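Local coordinates for protein neurotoxin (Clostridium botulinum, PDB 1ZB7) that cleaves synaptobrevins (VAMP1, VAMP2 and VAMP3) in the host nerve-cell cytosol as the zinc endopeptidase light chain of botulinum neurotoxin type G, at residues V133-I138 with M175-H180; E23-P28 with I159-G164. One frame throughout, in Å; residues are numbered along the deposited sequence.

Contact 1 (V133-I138 with M175-H180)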
loop_
_atom_site.group_PDB
_atom_site.type_symbol
_atom_site.label_atom_id
_atom_site.label_comp_id
_atom_site.label_asym_id
_atom_site.label_seq_id
_atom_site.Cartn_x
_atom_site.Cartn_y
_atom_site.Cartn_z
ATOM N N VAL A 133 24.835 25.459 16.190
ATOM C CA VAL A 133 24.631 24.828 14.909
ATOM C C VAL A 133 23.132 24.691 14.641
ATOM O O VAL A 133 22.335 24.635 15.588
ATOM C CB VAL A 133 25.317 23.461 14.815
ATOM C CG1 VAL A 133 26.831 23.643 14.863
ATOM C CG2 VAL A 133 24.800 22.487 15.859
ATOM N N ALA A 134 22.793 24.539 13.357
ATOM C CA ALA A 134 21.427 24.755 12.876
ATOM C C ALA A 134 20.488 23.670 13.354
ATOM O O ALA A 134 19.308 23.958 13.552
ATOM C CB ALA A 134 21.407 24.860 11.341
ATOM N N ASN A 135 21.009 22.463 13.622
ATOM C CA ASN A 135 20.150 21.425 14.223
ATOM C C ASN A 135 19.855 21.629 15.726
ATOM O O ASN A 135 19.078 20.851 16.321
ATOM C CB ASN A 135 20.693 19.982 13.989
ATOM C CG ASN A 135 22.107 19.768 14.437
ATOM O OD1 ASN A 135 23.039 20.440 13.955
ATOM N ND2 ASN A 135 22.320 18.750 15.310
ATOM N N VAL A 136 20.532 22.592 16.350
ATOM C CA VAL A 136 20.415 22.785 17.764
ATOM C C VAL A 136 19.697 24.119 18.184
ATOM O O VAL A 136 18.801 24.089 19.044
ATOM C CB VAL A 136 21.802 22.656 18.498
ATOM C CG1 VAL A 136 21.666 23.104 19.947
ATOM C CG2 VAL A 136 22.332 21.196 18.487
ATOM N N SER A 137 20.165 25.223 17.603
ATOM C CA SER A 137 19.903 26.620 17.993
ATOM C C SER A 137 19.270 27.495 16.869
ATOM O O SER A 137 19.612 27.381 15.685
ATOM C CB SER A 137 21.167 27.354 18.451
ATOM O OG SER A 137 21.720 26.801 19.692
ATOM N N ILE A 138 18.337 28.341 17.297
ATOM C CA ILE A 138 17.749 29.452 16.532
ATOM C C ILE A 138 18.092 30.775 17.192
ATOM O O ILE A 138 18.652 30.828 18.282
ATOM C CB ILE A 138 16.189 29.304 16.430
ATOM C CG1 ILE A 138 15.474 29.313 17.800
ATOM C CG2 ILE A 138 15.886 27.988 15.750
ATOM C CD1 ILE A 138 13.918 29.485 17.668
ATOM N N MET A 175 15.635 21.488 9.306
ATOM C CA MET A 175 16.512 22.067 8.282
ATOM C C MET A 175 17.710 21.117 8.288
ATOM O O MET A 175 18.459 21.074 9.299
ATOM N N ILE A 176 17.870 20.325 7.216
ATOM C CA ILE A 176 19.000 19.357 7.154
ATOM C C ILE A 176 20.285 19.943 6.478
ATOM O O ILE A 176 20.263 20.811 5.587
ATOM C CB ILE A 176 18.588 17.900 6.660
ATOM C CG1 ILE A 176 17.603 17.225 7.652
ATOM C CG2 ILE A 176 19.801 16.967 6.518
ATOM C CD1 ILE A 176 18.231 16.831 9.076
ATOM N N MET A 177 21.405 19.444 6.994
ATOM C CA MET A 177 22.701 20.071 6.876
ATOM C C MET A 177 23.282 19.818 5.494
ATOM O O MET A 177 22.639 19.177 4.629
ATOM C CB MET A 177 23.627 19.514 7.962
ATOM C CG MET A 177 22.937 19.292 9.370
ATOM S SD MET A 177 22.306 20.743 10.250
ATOM C CE MET A 177 23.734 21.845 10.129
ATOM N N ASN A 178 24.477 20.366 5.288
ATOM C CA ASN A 178 25.264 20.113 4.081
ATOM C C ASN A 178 25.927 18.722 4.180
ATOM O O ASN A 178 26.884 18.512 4.959
ATOM C CB ASN A 178 26.315 21.218 3.884
ATOM C CG ASN A 178 27.214 20.966 2.674
ATOM O OD1 ASN A 178 28.456 21.102 2.768
ATOM N ND2 ASN A 178 26.598 20.574 1.531
ATOM N N GLY A 179 25.411 17.792 3.377
ATOM C CA GLY A 179 25.768 16.381 3.483
ATOM C C GLY A 179 24.825 15.744 4.501
ATOM O O GLY A 179 23.616 15.665 4.284
ATOM N N HIS A 180 25.396 15.342 5.629
ATOM C CA HIS A 180 24.725 14.577 6.695
ATOM C C HIS A 180 23.262 14.937 7.178
ATOM O O HIS A 180 22.687 16.023 6.896
ATOM C CB HIS A 180 25.666 14.619 7.879
ATOM C CG HIS A 180 25.960 16.021 8.349
ATOM N ND1 HIS A 180 25.191 16.676 9.303
ATOM C CD2 HIS A 180 26.932 16.897 7.975
ATOM C CE1 HIS A 180 25.686 17.889 9.493
ATOM N NE2 HIS A 180 26.740 18.049 8.706
#
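The thioether end of Met-177 reaches across to Ala-134 and Asn-135, joining two loops of the clostridial neurotoxin protease fold: the turn that leads into strand 137-142 and the long loop between strands 171-173 and 191-194. The packed part is small. Met-177 CE stands 4.0 Å from Ala-134 CB, an apolar touch, while its SD lies 3.8 Å from Asn-135 OD1 and 4.1 Å from Asn-135 CB. The Met-177 and Asn-135 side chains cross at about a right angle, and the sulfur comes against the OD1 side of the asparagine. The bend at chi2 (-64°) of the methionine brings SD to Asn-135, and the further turn at chi3 (-48°) carries CE to Ala-134.

On the 133-138 side the geometry is well fixed. Val-133 O takes a hydrogen bond from Val-136 N, closing a type I beta-turn with Ala-134 and Asn-135 at its corners, where they face the methionine; Ser-137 N is a second donor to the same oxygen. The Asn-135 amide is held at both ends from elsewhere in the chain, its OD1 by Asn-121 ND2 and its ND2 by Gly-120 O, so it offers Met-177 an oxygen that already has a donor. Arg-190 adds a bond from NE to Ala-134 O.

Away from this patch the other loop thins out quickly. Asn-178 and Gly-179 are exposed and swing clear of the turn, Ile-176 is exposed and does not touch it, and no hydrogen bond links the two segments. The main chain of the turn does come near the sulfur: Asn-135 N sits 4.0 Å from Met-177 SD.

Contact 2 (E23-P28 with I159-G164)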
loop_
_atom_site.group_PDB
_atom_site.type_symbol
_atom_site.label_atom_id
_atom_site.label_comp_id
_atom_site.label_asym_id
_atom_site.label_seq_id
_atom_site.Cartn_x
_atom_site.Cartn_y
_atom_site.Cartn_z
ATOM N N GLU A 23 13.549 33.788 15.289
ATOM C CA GLU A 23 13.869 33.619 13.903
ATOM C C GLU A 23 14.313 32.161 13.756
ATOM O O GLU A 23 15.403 31.817 14.073
ATOM C CB GLU A 23 14.926 34.646 13.567
ATOM C CG GLU A 23 15.011 35.026 12.164
ATOM C CD GLU A 23 15.966 34.157 11.457
ATOM O OE1 GLU A 23 17.181 34.516 11.525
ATOM O OE2 GLU A 23 15.482 33.119 10.899
ATOM N N PRO A 24 13.393 31.275 13.379
ATOM C CA PRO A 24 13.672 29.820 13.390
ATOM C C PRO A 24 14.278 29.162 12.143
ATOM O O PRO A 24 14.454 27.972 12.127
ATOM C CB PRO A 24 12.291 29.225 13.593
ATOM C CG PRO A 24 11.326 30.261 13.033
ATOM C CD PRO A 24 12.012 31.578 12.960
ATOM N N PHE A 25 14.533 29.920 11.104
ATOM C CA PHE A 25 15.071 29.392 9.844
ATOM C C PHE A 25 16.372 30.106 9.791
ATOM O O PHE A 25 16.407 31.317 9.988
ATOM C CB PHE A 25 14.156 29.772 8.656
ATOM C CG PHE A 25 12.719 29.400 8.880
ATOM C CD1 PHE A 25 12.361 28.061 9.092
ATOM C CD2 PHE A 25 11.710 30.381 8.920
ATOM C CE1 PHE A 25 11.055 27.702 9.337
ATOM C CE2 PHE A 25 10.360 30.021 9.146
ATOM C CZ PHE A 25 10.041 28.678 9.373
ATOM N N ASN A 26 17.472 29.420 9.631
ATOM C CA ASN A 26 18.762 30.136 9.812
ATOM C C ASN A 26 19.095 31.198 8.686
ATOM O O ASN A 26 18.355 31.387 7.720
ATOM C CB ASN A 26 19.856 29.127 10.174
ATOM C CG ASN A 26 19.384 28.151 11.277
ATOM O OD1 ASN A 26 18.638 27.199 10.988
ATOM N ND2 ASN A 26 19.759 28.416 12.540
ATOM N N ASP A 27 20.149 31.970 8.860
ATOM C CA ASP A 27 20.012 33.387 8.458
ATOM C C ASP A 27 20.504 33.831 7.058
ATOM O O ASP A 27 21.672 33.602 6.668
ATOM C CB ASP A 27 20.462 34.389 9.571
ATOM C CG ASP A 27 21.430 33.786 10.635
ATOM O OD1 ASP A 27 21.158 32.684 11.221
ATOM O OD2 ASP A 27 22.447 34.484 10.909
ATOM N N PRO A 28 19.597 34.508 6.307
ATOM C CA PRO A 28 20.050 35.493 5.298
ATOM C C PRO A 28 20.714 36.729 5.956
ATOM O O PRO A 28 20.639 37.839 5.404
ATOM C CB PRO A 28 18.743 35.897 4.571
ATOM C CG PRO A 28 17.633 35.539 5.514
ATOM C CD PRO A 28 18.122 34.372 6.341
ATOM N N ILE A 159 9.173 23.397 17.516
ATOM C CA ILE A 159 8.478 24.583 17.084
ATOM C C ILE A 159 7.282 24.209 16.121
ATOM O O ILE A 159 7.460 23.502 15.120
ATOM C CB ILE A 159 9.425 25.641 16.482
ATOM C CG1 ILE A 159 10.520 25.998 17.435
ATOM C CG2 ILE A 159 8.644 26.910 16.104
ATOM C CD1 ILE A 159 11.698 26.667 16.782
ATOM N N ILE A 160 6.063 24.615 16.542
ATOM C CA ILE A 160 4.830 24.426 15.777
ATOM C C ILE A 160 4.376 25.715 15.148
ATOM O O ILE A 160 3.958 26.656 15.824
ATOM C CB ILE A 160 3.712 23.776 16.613
ATOM C CG1 ILE A 160 4.254 22.482 17.235
ATOM C CG2 ILE A 160 2.436 23.520 15.712
ATOM C CD1 ILE A 160 3.260 21.672 18.029
ATOM N N PHE A 161 4.493 25.740 13.821
ATOM C CA PHE A 161 3.869 26.734 12.952
ATOM C C PHE A 161 2.481 26.389 12.510
ATOM O O PHE A 161 2.060 25.251 12.571
ATOM C CB PHE A 161 4.711 26.941 11.694
ATOM C CG PHE A 161 5.846 27.862 11.898
ATOM C CD1 PHE A 161 5.782 29.182 11.416
ATOM C CD2 PHE A 161 6.975 27.440 12.552
ATOM C CE1 PHE A 161 6.843 30.044 11.609
ATOM C CE2 PHE A 161 8.020 28.302 12.768
ATOM C CZ PHE A 161 7.941 29.601 12.313
ATOM N N GLY A 162 1.819 27.410 11.966
ATOM C CA GLY A 162 0.684 27.276 11.113
ATOM C C GLY A 162 1.134 26.723 9.754
ATOM O O GLY A 162 2.356 26.518 9.491
ATOM N N PRO A 163 0.167 26.474 8.862
ATOM C CA PRO A 163 0.437 25.815 7.578
ATOM C C PRO A 163 1.130 26.715 6.564
ATOM O O PRO A 163 1.180 27.945 6.735
ATOM C CB PRO A 163 -0.968 25.362 7.103
ATOM C CG PRO A 163 -1.957 26.208 7.814
ATOM C CD PRO A 163 -1.269 26.743 9.075
ATOM N N GLY A 164 1.736 26.108 5.547
ATOM C CA GLY A 164 2.245 26.887 4.418
ATOM C C GLY A 164 1.033 27.167 3.511
ATOM O O GLY A 164 -0.067 27.235 3.979
#
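The ring of Phe-161 carries Phe-25 CZ over one face and Pro-24 CG at its edge, in the plane of the ring, while the Phe-25 ring has that same Pro-24 CG 4.0 Å above one of its faces, displaced toward the rim. This is core packing beside the large mixed sheet of the clostridial neurotoxin protease fold: Phe-161 and Ile-159 belong to strand 158-161, and Pro-24 and Phe-25 begin the loop that leaves strand 19-23.

The two phenylalanines approach from opposite directions and meet at their far ends, Phe-25 CZ to Phe-161 CZ at 3.7 Å. The pair is oblique, with planes inclined at 35° and centroids 5.4 Å apart. Pro-24 touches both rings, and its CG comes 3.5 Å from Phe-161 CZ. In Phe-161 the ring carbon CG lies opposite the carbonyl carbon and beside the backbone N (chi1 -82°), which directs the ring off the strand toward the proline.

Phe-25 has aromatic company beyond this pair: Tyr-52 stacks on it, and Phe-50 meets it with planes nearly perpendicular. The backbone of the loop is tied down by Arg-190, whose NH2 bonds to Pro-24 O. Backbone hydrogen bonds join Ile-159 to Met-191 and Ile-193 of strand 191-194, and Val-46 of strand 43-46 packs against both Ile-159 and Phe-161. All four touching residues are buried, and Ile-159 adds a second apolar touch: its CD1 lies 4.1 Å from Pro-24 CB.

In the fold
The centres of contacts 1 and 2 lie about 13 Å apart, on the same side of the chain's centre, and both reach the eight-stranded mixed sheet. Along the chain their segments alternate: 23-28, 133-138, 159-164, then 175-180. Strands 19-23 and 137-142 are antiparallel neighbours in the sheet, so the loop 23-28 and the turn 133-138 adjoin; Ala-134 CB is 3.6 Å from Asn-26 OD1, and Ile-138 CD1 meets Ile-159 CD1. Pieces distant in sequence thus form one continuous patch, with a buried core at contact 2, a more open margin at contact 1, and Arg-190 common to both, bonding to a carbonyl oxygen in each.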